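Local coordinates for protein glutamine synthetase (PDB 5ZLI) that belongs to the type I beta glutamine synthetases, pairing a beta-grasp domain with a catalytic domain in each subunit of a twelve-chain assembly, at residues B[63-68]-B[454-459]; B[319-324]-B[444-449]; B[425-430]-B[465-470]. One frame throughout, in Å; residues are numbered along the deposited sequence.

Contact 1 of 3, residues B[63-68]-B[454-459]; sequences CFKGWQ and YQSLKF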
loop_
_atom_site.group_PDB
_atom_site.type_symbol
_atom_site.label_atom_id
_atom_site.label_comp_id
_atom_site.label_asym_id
_atom_site.label_seq_id
_atom_site.Cartn_x
_atom_site.Cartn_y
_atom_site.Cartn_z
ATOM N N CYS B 63 -10.338 -43.124 22.402
ATOM C CA CYS B 63 -10.211 -41.736 21.964
ATOM C C CYS B 63 -11.030 -40.750 22.796
ATOM O O CYS B 63 -10.938 -39.543 22.537
ATOM C CB CYS B 63 -10.692 -41.607 20.511
ATOM S SG CYS B 63 -9.935 -42.709 19.325
ATOM N N PHE B 64 -11.805 -41.217 23.780
ATOM C CA PHE B 64 -12.739 -40.375 24.517
ATOM C C PHE B 64 -12.290 -40.355 25.962
ATOM O O PHE B 64 -12.230 -41.412 26.606
ATOM C CB PHE B 64 -14.167 -40.907 24.377
ATOM C CG PHE B 64 -14.622 -40.969 22.962
ATOM C CD1 PHE B 64 -14.280 -42.048 22.160
ATOM C CD2 PHE B 64 -15.327 -39.928 22.413
ATOM C CE1 PHE B 64 -14.653 -42.092 20.841
ATOM C CE2 PHE B 64 -15.717 -39.972 21.090
ATOM C CZ PHE B 64 -15.380 -41.057 20.304
ATOM N N LYS B 65 -11.926 -39.172 26.454
ATOM C CA LYS B 65 -11.394 -39.110 27.803
ATOM C C LYS B 65 -12.522 -39.344 28.789
ATOM O O LYS B 65 -13.635 -38.833 28.624
ATOM C CB LYS B 65 -10.637 -37.800 28.061
ATOM C CG LYS B 65 -9.593 -37.956 29.213
ATOM C CD LYS B 65 -9.144 -36.609 29.803
ATOM C CE LYS B 65 -8.276 -36.745 31.077
ATOM N NZ LYS B 65 -9.013 -37.315 32.265
ATOM N N GLY B 66 -12.226 -40.143 29.807
ATOM C CA GLY B 66 -13.219 -40.679 30.704
ATOM C C GLY B 66 -13.735 -42.054 30.329
ATOM O O GLY B 66 -14.312 -42.728 31.197
ATOM N N TRP B 67 -13.442 -42.533 29.118
ATOM C CA TRP B 67 -13.937 -43.819 28.618
ATOM C C TRP B 67 -12.858 -44.858 28.659
ATOM O O TRP B 67 -12.273 -45.059 29.800
ATOM C CB TRP B 67 -14.535 -43.606 27.219
ATOM C CG TRP B 67 -15.926 -43.128 27.231
ATOM C CD1 TRP B 67 -16.645 -42.756 28.317
ATOM C CD2 TRP B 67 -16.830 -43.103 26.122
ATOM N NE1 TRP B 67 -17.925 -42.429 27.952
ATOM C CE2 TRP B 67 -18.068 -42.637 26.606
ATOM C CE3 TRP B 67 -16.707 -43.403 24.767
ATOM C CZ2 TRP B 67 -19.179 -42.468 25.784
ATOM C CZ3 TRP B 67 -17.809 -43.226 23.945
ATOM C CH2 TRP B 67 -19.029 -42.761 24.459
ATOM N N GLN B 68 -12.545 -45.614 27.622
ATOM C CA GLN B 68 -11.729 -46.820 27.645
ATOM C C GLN B 68 -10.235 -46.519 27.446
ATOM O O GLN B 68 -9.860 -45.524 26.811
ATOM C CB GLN B 68 -12.214 -47.792 26.575
ATOM C CG GLN B 68 -13.550 -48.404 26.881
ATOM C CD GLN B 68 -13.552 -49.203 28.168
ATOM O OE1 GLN B 68 -12.983 -50.279 28.223
ATOM N NE2 GLN B 68 -14.204 -48.687 29.207
ATOM N N TYR B 454 -15.977 -38.985 35.606
ATOM C CA TYR B 454 -16.494 -37.656 35.341
ATOM C C TYR B 454 -15.720 -36.625 36.131
ATOM O O TYR B 454 -15.457 -35.535 35.637
ATOM C CB TYR B 454 -17.978 -37.595 35.682
ATOM C CG TYR B 454 -18.657 -36.272 35.345
ATOM C CD1 TYR B 454 -19.238 -36.085 34.100
ATOM C CD2 TYR B 454 -18.748 -35.237 36.275
ATOM C CE1 TYR B 454 -19.876 -34.915 33.775
ATOM C CE2 TYR B 454 -19.388 -34.040 35.955
ATOM C CZ TYR B 454 -19.953 -33.892 34.692
ATOM O OH TYR B 454 -20.602 -32.735 34.306
ATOM N N GLN B 455 -15.357 -36.952 37.365
ATOM C CA GLN B 455 -14.566 -36.041 38.182
ATOM C C GLN B 455 -13.195 -35.820 37.560
ATOM O O GLN B 455 -12.733 -34.689 37.432
ATOM C CB GLN B 455 -14.448 -36.595 39.605
ATOM C CG GLN B 455 -13.279 -36.023 40.418
ATOM C CD GLN B 455 -12.039 -36.919 40.388
ATOM O OE1 GLN B 455 -12.106 -38.109 40.031
ATOM N NE2 GLN B 455 -10.892 -36.338 40.750
ATOM N N SER B 456 -12.539 -36.903 37.158
ATOM C CA SER B 456 -11.234 -36.796 36.521
ATOM C C SER B 456 -11.304 -36.021 35.205
ATOM O O SER B 456 -10.389 -35.252 34.876
ATOM C CB SER B 456 -10.673 -38.198 36.289
ATOM O OG SER B 456 -9.566 -38.204 35.397
ATOM N N LEU B 457 -12.384 -36.195 34.446
ATOM C CA LEU B 457 -12.514 -35.510 33.168
ATOM C C LEU B 457 -12.629 -33.998 33.355
ATOM O O LEU B 457 -11.930 -33.210 32.701
ATOM C CB LEU B 457 -13.748 -36.056 32.445
ATOM C CG LEU B 457 -14.158 -35.398 31.138
ATOM C CD1 LEU B 457 -13.383 -35.963 29.982
ATOM C CD2 LEU B 457 -15.613 -35.576 30.929
ATOM N N LYS B 458 -13.494 -33.573 34.275
ATOM C CA LYS B 458 -13.796 -32.158 34.411
ATOM C C LYS B 458 -12.636 -31.414 35.057
ATOM O O LYS B 458 -12.335 -30.286 34.664
ATOM C CB LYS B 458 -15.066 -32.009 35.236
ATOM C CG LYS B 458 -16.224 -32.578 34.502
ATOM C CD LYS B 458 -16.572 -31.756 33.277
ATOM C CE LYS B 458 -17.501 -32.480 32.313
ATOM N NZ LYS B 458 -17.766 -31.537 31.202
ATOM N N PHE B 459 -11.924 -32.040 35.990
ATOM C CA PHE B 459 -10.746 -31.391 36.530
ATOM C C PHE B 459 -9.669 -31.225 35.452
ATOM O O PHE B 459 -9.129 -30.124 35.295
ATOM C CB PHE B 459 -10.248 -32.190 37.730
ATOM C CG PHE B 459 -10.869 -31.774 39.042
ATOM C CD1 PHE B 459 -10.403 -30.679 39.737
ATOM C CD2 PHE B 459 -11.938 -32.470 39.568
ATOM C CE1 PHE B 459 -10.988 -30.304 40.946
ATOM C CE2 PHE B 459 -12.511 -32.093 40.769
ATOM C CZ PHE B 459 -12.045 -31.019 41.449
#

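Contact 2 of 3, residues B[319-324]-B[444-449]; sequences AAFTNA and QVFSEE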
loop_
_atom_site.group_PDB
_atom_site.type_symbol
_atom_site.label_atom_id
_atom_site.label_comp_id
_atom_site.label_asym_id
_atom_site.label_seq_id
_atom_site.Cartn_x
_atom_site.Cartn_y
_atom_site.Cartn_z
ATOM N N ALA B 319 -24.876 -28.991 40.531
ATOM C CA ALA B 319 -24.323 -28.021 39.591
ATOM C C ALA B 319 -23.231 -28.635 38.732
ATOM O O ALA B 319 -23.068 -28.237 37.584
ATOM C CB ALA B 319 -23.772 -26.814 40.344
ATOM N N ALA B 320 -22.511 -29.631 39.259
ATOM C CA ALA B 320 -21.476 -30.355 38.519
ATOM C C ALA B 320 -21.992 -31.063 37.258
ATOM O O ALA B 320 -21.197 -31.370 36.361
ATOM C CB ALA B 320 -20.790 -31.347 39.453
ATOM N N PHE B 321 -23.279 -31.377 37.167
ATOM C CA PHE B 321 -23.725 -31.956 35.915
ATOM C C PHE B 321 -24.512 -30.992 35.060
ATOM O O PHE B 321 -24.515 -31.146 33.828
ATOM C CB PHE B 321 -24.581 -33.193 36.159
ATOM C CG PHE B 321 -23.893 -34.244 36.952
ATOM C CD1 PHE B 321 -23.021 -35.116 36.340
ATOM C CD2 PHE B 321 -24.144 -34.386 38.306
ATOM C CE1 PHE B 321 -22.381 -36.109 37.067
ATOM C CE2 PHE B 321 -23.508 -35.380 39.045
ATOM C CZ PHE B 321 -22.637 -36.246 38.421
ATOM N N THR B 322 -25.174 -30.009 35.691
ATOM C CA THR B 322 -25.984 -29.026 34.982
ATOM C C THR B 322 -25.200 -27.791 34.587
ATOM O O THR B 322 -25.623 -27.073 33.670
ATOM C CB THR B 322 -27.173 -28.572 35.834
ATOM O OG1 THR B 322 -26.706 -28.148 37.115
ATOM C CG2 THR B 322 -28.146 -29.707 36.000
ATOM N N ASN B 323 -24.101 -27.509 35.298
ATOM C CA ASN B 323 -23.231 -26.342 35.071
ATOM C C ASN B 323 -21.797 -26.869 35.047
ATOM O O ASN B 323 -21.012 -26.639 35.976
ATOM C CB ASN B 323 -23.457 -25.299 36.151
ATOM C CG ASN B 323 -24.889 -24.850 36.180
ATOM O OD1 ASN B 323 -25.759 -25.545 36.721
ATOM N ND2 ASN B 323 -25.162 -23.696 35.572
ATOM N N ALA B 324 -21.460 -27.540 33.932
ATOM C CA ALA B 324 -20.352 -28.481 33.880
ATOM C C ALA B 324 -19.093 -27.885 33.258
ATOM O O ALA B 324 -18.148 -28.628 32.950
ATOM C CB ALA B 324 -20.790 -29.745 33.138
ATOM N N GLN B 444 -27.534 -48.035 40.968
ATOM C CA GLN B 444 -26.375 -48.078 40.080
ATOM C C GLN B 444 -26.567 -47.201 38.840
ATOM O O GLN B 444 -25.957 -47.444 37.785
ATOM C CB GLN B 444 -26.048 -49.531 39.702
ATOM C CG GLN B 444 -25.724 -50.412 40.917
ATOM C CD GLN B 444 -24.557 -49.872 41.763
ATOM O OE1 GLN B 444 -23.458 -49.617 41.248
ATOM N NE2 GLN B 444 -24.797 -49.695 43.069
ATOM N N VAL B 445 -27.412 -46.170 38.971
ATOM C CA VAL B 445 -27.713 -45.287 37.842
ATOM C C VAL B 445 -26.454 -44.524 37.450
ATOM O O VAL B 445 -26.051 -44.494 36.278
ATOM C CB VAL B 445 -28.887 -44.337 38.189
ATOM C CG1 VAL B 445 -29.172 -43.350 37.047
ATOM C CG2 VAL B 445 -30.158 -45.105 38.513
ATOM N N PHE B 446 -25.792 -43.947 38.438
ATOM C CA PHE B 446 -24.478 -43.340 38.299
ATOM C C PHE B 446 -23.542 -44.286 39.053
ATOM O O PHE B 446 -23.402 -44.208 40.271
ATOM C CB PHE B 446 -24.462 -41.909 38.894
ATOM C CG PHE B 446 -25.255 -40.880 38.097
ATOM C CD1 PHE B 446 -26.639 -40.961 37.991
ATOM C CD2 PHE B 446 -24.624 -39.785 37.537
ATOM C CE1 PHE B 446 -27.346 -40.027 37.298
ATOM C CE2 PHE B 446 -25.341 -38.834 36.850
ATOM C CZ PHE B 446 -26.704 -38.962 36.732
ATOM N N SER B 447 -22.919 -45.205 38.338
ATOM C CA SER B 447 -21.948 -46.068 38.993
ATOM C C SER B 447 -20.734 -45.253 39.444
ATOM O O SER B 447 -20.416 -44.202 38.885
ATOM C CB SER B 447 -21.548 -47.194 38.062
ATOM O OG SER B 447 -20.559 -46.766 37.162
ATOM N N GLU B 448 -20.050 -45.735 40.479
ATOM C CA GLU B 448 -18.962 -44.941 41.039
ATOM C C GLU B 448 -17.798 -44.822 40.074
ATOM O O GLU B 448 -17.162 -43.763 40.006
ATOM C CB GLU B 448 -18.497 -45.519 42.372
ATOM C CG GLU B 448 -17.225 -44.864 42.935
ATOM C CD GLU B 448 -17.445 -43.690 43.861
ATOM O OE1 GLU B 448 -18.619 -43.313 44.106
ATOM O OE2 GLU B 448 -16.415 -43.160 44.353
ATOM N N GLU B 449 -17.490 -45.886 39.324
ATOM C CA GLU B 449 -16.459 -45.760 38.295
ATOM C C GLU B 449 -16.730 -44.544 37.418
ATOM O O GLU B 449 -15.864 -43.677 37.263
ATOM C CB GLU B 449 -16.361 -47.043 37.477
ATOM C CG GLU B 449 -15.250 -47.950 38.002
ATOM C CD GLU B 449 -15.503 -49.439 37.792
ATOM O OE1 GLU B 449 -14.952 -50.256 38.573
ATOM O OE2 GLU B 449 -16.244 -49.793 36.851
#

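Contact 3 of 3, residues B[425-430]-B[465-470]; sequences TLRRSL and PWESKP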
loop_
_atom_site.group_PDB
_atom_site.type_symbol
_atom_site.label_atom_id
_atom_site.label_comp_id
_atom_site.label_asym_id
_atom_site.label_seq_id
_atom_site.Cartn_x
_atom_site.Cartn_y
_atom_site.Cartn_z
ATOM N N THR B 425 -17.549 -21.804 41.698
ATOM C CA THR B 425 -16.689 -22.394 40.706
ATOM C C THR B 425 -17.104 -23.839 40.507
ATOM O O THR B 425 -17.740 -24.445 41.376
ATOM C CB THR B 425 -15.211 -22.281 41.142
ATOM O OG1 THR B 425 -15.050 -22.804 42.469
ATOM C CG2 THR B 425 -14.734 -20.867 41.106
ATOM N N LEU B 426 -16.703 -24.383 39.354
ATOM C CA LEU B 426 -16.872 -25.807 39.089
ATOM C C LEU B 426 -16.071 -26.668 40.062
ATOM O O LEU B 426 -16.468 -27.805 40.364
ATOM C CB LEU B 426 -16.453 -26.115 37.660
ATOM C CG LEU B 426 -16.465 -27.571 37.237
ATOM C CD1 LEU B 426 -17.832 -28.155 37.438
ATOM C CD2 LEU B 426 -16.016 -27.604 35.785
ATOM N N ARG B 427 -14.931 -26.161 40.544
ATOM C CA ARG B 427 -14.141 -26.932 41.492
ATOM C C ARG B 427 -14.933 -27.164 42.772
ATOM O O ARG B 427 -14.982 -28.288 43.288
ATOM C CB ARG B 427 -12.829 -26.216 41.808
ATOM C CG ARG B 427 -12.132 -26.749 43.062
ATOM C CD ARG B 427 -10.830 -26.052 43.269
ATOM N NE ARG B 427 -9.795 -26.637 42.448
ATOM C CZ ARG B 427 -8.998 -27.598 42.867
ATOM N NH1 ARG B 427 -9.138 -28.059 44.097
ATOM N NH2 ARG B 427 -8.069 -28.086 42.065
ATOM N N ARG B 428 -15.583 -26.112 43.299
ATOM C CA ARG B 428 -16.360 -26.326 44.507
ATOM C C ARG B 428 -17.567 -27.210 44.202
ATOM O O ARG B 428 -17.885 -28.089 45.005
ATOM C CB ARG B 428 -16.742 -24.982 45.147
ATOM C CG ARG B 428 -16.604 -24.981 46.693
ATOM C CD ARG B 428 -16.764 -23.597 47.307
ATOM N NE ARG B 428 -18.001 -22.919 46.902
ATOM C CZ ARG B 428 -18.276 -21.651 47.190
ATOM N NH1 ARG B 428 -19.415 -21.088 46.804
ATOM N NH2 ARG B 428 -17.382 -20.949 47.867
ATOM N N SER B 429 -18.176 -27.058 43.012
ATOM C CA SER B 429 -19.304 -27.896 42.616
ATOM C C SER B 429 -18.931 -29.368 42.558
ATOM O O SER B 429 -19.715 -30.228 42.972
ATOM C CB SER B 429 -19.808 -27.465 41.253
ATOM O OG SER B 429 -20.454 -26.232 41.364
ATOM N N LEU B 430 -17.726 -29.681 42.077
ATOM C CA LEU B 430 -17.334 -31.082 42.037
ATOM C C LEU B 430 -17.070 -31.590 43.440
ATOM O O LEU B 430 -17.505 -32.692 43.797
ATOM C CB LEU B 430 -16.116 -31.282 41.146
ATOM C CG LEU B 430 -16.454 -31.050 39.674
ATOM C CD1 LEU B 430 -15.210 -30.957 38.806
ATOM C CD2 LEU B 430 -17.348 -32.171 39.187
ATOM N N PRO B 465 -6.894 -26.363 33.534
ATOM C CA PRO B 465 -6.511 -25.335 32.546
ATOM C C PRO B 465 -6.965 -23.913 32.876
ATOM O O PRO B 465 -6.265 -22.955 32.533
ATOM C CB PRO B 465 -7.129 -25.865 31.250
ATOM C CG PRO B 465 -7.218 -27.338 31.452
ATOM C CD PRO B 465 -7.611 -27.478 32.896
ATOM N N TRP B 466 -8.159 -23.726 33.420
ATOM C CA TRP B 466 -8.594 -22.382 33.797
ATOM C C TRP B 466 -7.864 -21.858 35.034
ATOM O O TRP B 466 -7.690 -20.637 35.179
ATOM C CB TRP B 466 -10.105 -22.376 34.026
ATOM C CG TRP B 466 -10.675 -21.068 34.469
ATOM C CD1 TRP B 466 -10.705 -19.884 33.768
ATOM C CD2 TRP B 466 -11.295 -20.805 35.720
ATOM N NE1 TRP B 466 -11.325 -18.902 34.509
ATOM C CE2 TRP B 466 -11.692 -19.447 35.718
ATOM C CE3 TRP B 466 -11.563 -21.584 36.842
ATOM C CZ2 TRP B 466 -12.342 -18.866 36.799
ATOM C CZ3 TRP B 466 -12.194 -21.009 37.906
ATOM C CH2 TRP B 466 -12.588 -19.662 37.878
ATOM N N GLU B 467 -7.512 -22.749 35.977
ATOM C CA GLU B 467 -6.753 -22.358 37.165
ATOM C C GLU B 467 -5.282 -22.070 36.868
ATOM O O GLU B 467 -4.607 -21.447 37.695
ATOM C CB GLU B 467 -6.832 -23.452 38.245
ATOM C CG GLU B 467 -7.896 -23.267 39.356
ATOM C CD GLU B 467 -8.035 -24.501 40.294
ATOM O OE1 GLU B 467 -8.801 -24.414 41.290
ATOM O OE2 GLU B 467 -7.379 -25.551 40.051
ATOM N N SER B 468 -4.796 -22.419 35.686
ATOM C CA SER B 468 -3.377 -22.398 35.393
ATOM C C SER B 468 -2.998 -21.556 34.189
ATOM O O SER B 468 -1.818 -21.227 34.059
ATOM C CB SER B 468 -2.865 -23.824 35.151
ATOM O OG SER B 468 -3.247 -24.282 33.860
ATOM N N LYS B 469 -3.951 -21.157 33.336
ATOM C CA LYS B 469 -3.657 -20.294 32.202
ATOM C C LYS B 469 -3.899 -18.841 32.576
ATOM O O LYS B 469 -4.983 -18.519 33.093
ATOM C CB LYS B 469 -4.507 -20.662 30.990
ATOM C CG LYS B 469 -4.143 -21.978 30.348
ATOM C CD LYS B 469 -5.152 -22.383 29.291
ATOM C CE LYS B 469 -4.761 -23.698 28.656
ATOM N NZ LYS B 469 -3.480 -23.614 27.901
ATOM N N PRO B 470 -2.917 -17.952 32.402
ATOM C CA PRO B 470 -3.117 -16.568 32.822
ATOM C C PRO B 470 -4.305 -15.987 32.101
ATOM O O PRO B 470 -4.703 -16.455 31.035
ATOM C CB PRO B 470 -1.816 -15.860 32.410
ATOM C CG PRO B 470 -0.823 -16.924 32.258
ATOM C CD PRO B 470 -1.600 -18.137 31.777
#

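Contact 1 of 3, residues B[63-68]-B[454-459]
Lys65 NZ comes close to two oxygens of Ser456, standing 3.3 Å from its OG and 3.6 Å from its O. The lysine gets there through a nearly straight chain: CG lies anti to the backbone N (chi1 -156°), the middle of the chain stays extended, and a bend at the last torsion ends the chain with NZ beside Ser456. This meeting lies at the more accessible margin of the contact.

The other half is van der Waals packing of a methyl on the loop backbone. Leu457 sends its CD1 branch from the helix against the loop, where the methyl lies 3.2 Å from Lys65 O, while Lys65 CB touches the same CD1 at 3.8 Å. One methyl therefore packs against both the peptide and the root of the lysine side chain. Gly66 continues that surface, with its N 4.3 Å from Leu457 CD1.

The loop owes its shape to a type II beta turn from Phe64 to Trp67, closed by Trp67 N donating to Phe64 O over 3.0 Å. Gly66 fills the third position with a positive phi of 94°, as glycine commonly does in such turns. Within the turn, Trp67 CZ3 lies over one face of the Phe64 ring, 4.0 Å above its plane. Lys112 bonds to the turn twice, its NZ donating to Gly66 O and its O accepting from Trp67 NE1, and Phe64 also packs on Met191 of a neighbouring subunit. The example illustrates how a tight turn between strands 57-60 and 74-81 of the beta-grasp domain can dock on a helix of the catalytic domain, here through a lysine and a leucine.

Contact 2 of 3, residues B[319-324]-B[444-449]
Phe321 and Phe446 use the same first torsion to meet: in each, CG is placed anti to the carbonyl carbon and beside the backbone N (chi1 -57° and -70°), which carries the rings toward each other. The CA atoms of Phe321 and Phe446, the closest such pair across the segments, are 11.7 Å apart. The side chains run past one another in opposite directions, and the rings meet at their outer atoms.

The result is a tilted edge-to-face pair. Phe446 supplies the edge and Phe321 the face; the ring centroids are 5.4 Å apart and the planes are inclined at 66°. Phe446 CE2 sits 4.0 Å from Phe321 CE1 and 4.1 Å from Phe321 CZ, which puts it above the rim of the Phe321 ring and not over its middle. Phe321 CE1, in turn, lies near the plane of the Phe446 ring. No hydrogen bond joins the two segments, and the meeting is wholly apolar and buried.

Other helices pack around the pair. Phe321 also meets the ring of Tyr454 and packs on Met433, whereas Phe446 rests on Ala382 and Ala383 of helix 377-393. Close by, Ser447 occupies the N-cap position of helix 448-466, and its OG is hydrogen-bonded to Glu111 OE1.

Two phenylalanines thus bridge the last turn of helix 315-322 and the loop that leads into helix 448-466, an edge-to-face aromatic pair within the helical core of the glutamine synthetase catalytic domain.

Contact 3 of 3, residues B[425-430]-B[465-470]
A salt bridge and a threonine-tryptophan packing contact join the N-terminal start of helix 426-434, at Thr425 and Arg427, to Trp466 and Glu467, in the region where helix 448-466 gives way to the following chain. Arg427 NE approaches Glu467 OE1 at 2.7 Å, but its N-H points well off the line to the oxygen (117°), so the bond is weak. A second weak bond, from Arg427 NH2 to Glu467 OE2, spans 3.3 Å. The guanidinium and carboxylate planes are 25° apart, and the two oxygens face NE and NH2 respectively. Arg427 turns its NE toward the acid by a bend at chi3 (-82°), whereas Glu467 stretches out beyond CG to meet it, the two side chains crossing at about a right angle.

Thr425 is the N-cap residue of helix 426-434: its OG1 accepts a weak capping bond of 3.5 Å from Arg428 N. The first torsion of the threonine leaves CG2 anti to the carbonyl carbon, where it touches the edge of the Trp466 indole, 4.1 Å from both CH2 and CZ3. The neighbourhood also belongs to the subunit interface. Trp466 stacks on Trp466 of a neighbouring subunit, Arg428 NH2 forms a salt bridge with Glu431 OE1 of that subunit, and Trp466 O accepts a hydrogen bond from its Lys330 NZ.

Helix 448-466 relates all three contacts: contact 2 lies at the loop leading into it, contact 1 at its middle and contact 3 around its end. Measured between centres, the first and second contacts are about 12 Å apart, the first and third about 16 Å, and the second and third about 18 Å. Along the chain, both segments of contact 2 fall between those of contact 1, while contact 3 alternates with each of the others. They also touch directly, as where Phe459 and Ala320 both meet Leu430. This helix and the chain at either end of it meet the beta-grasp domain at contact 1, the helical interior at contact 2 and a subunit interface at contact 3.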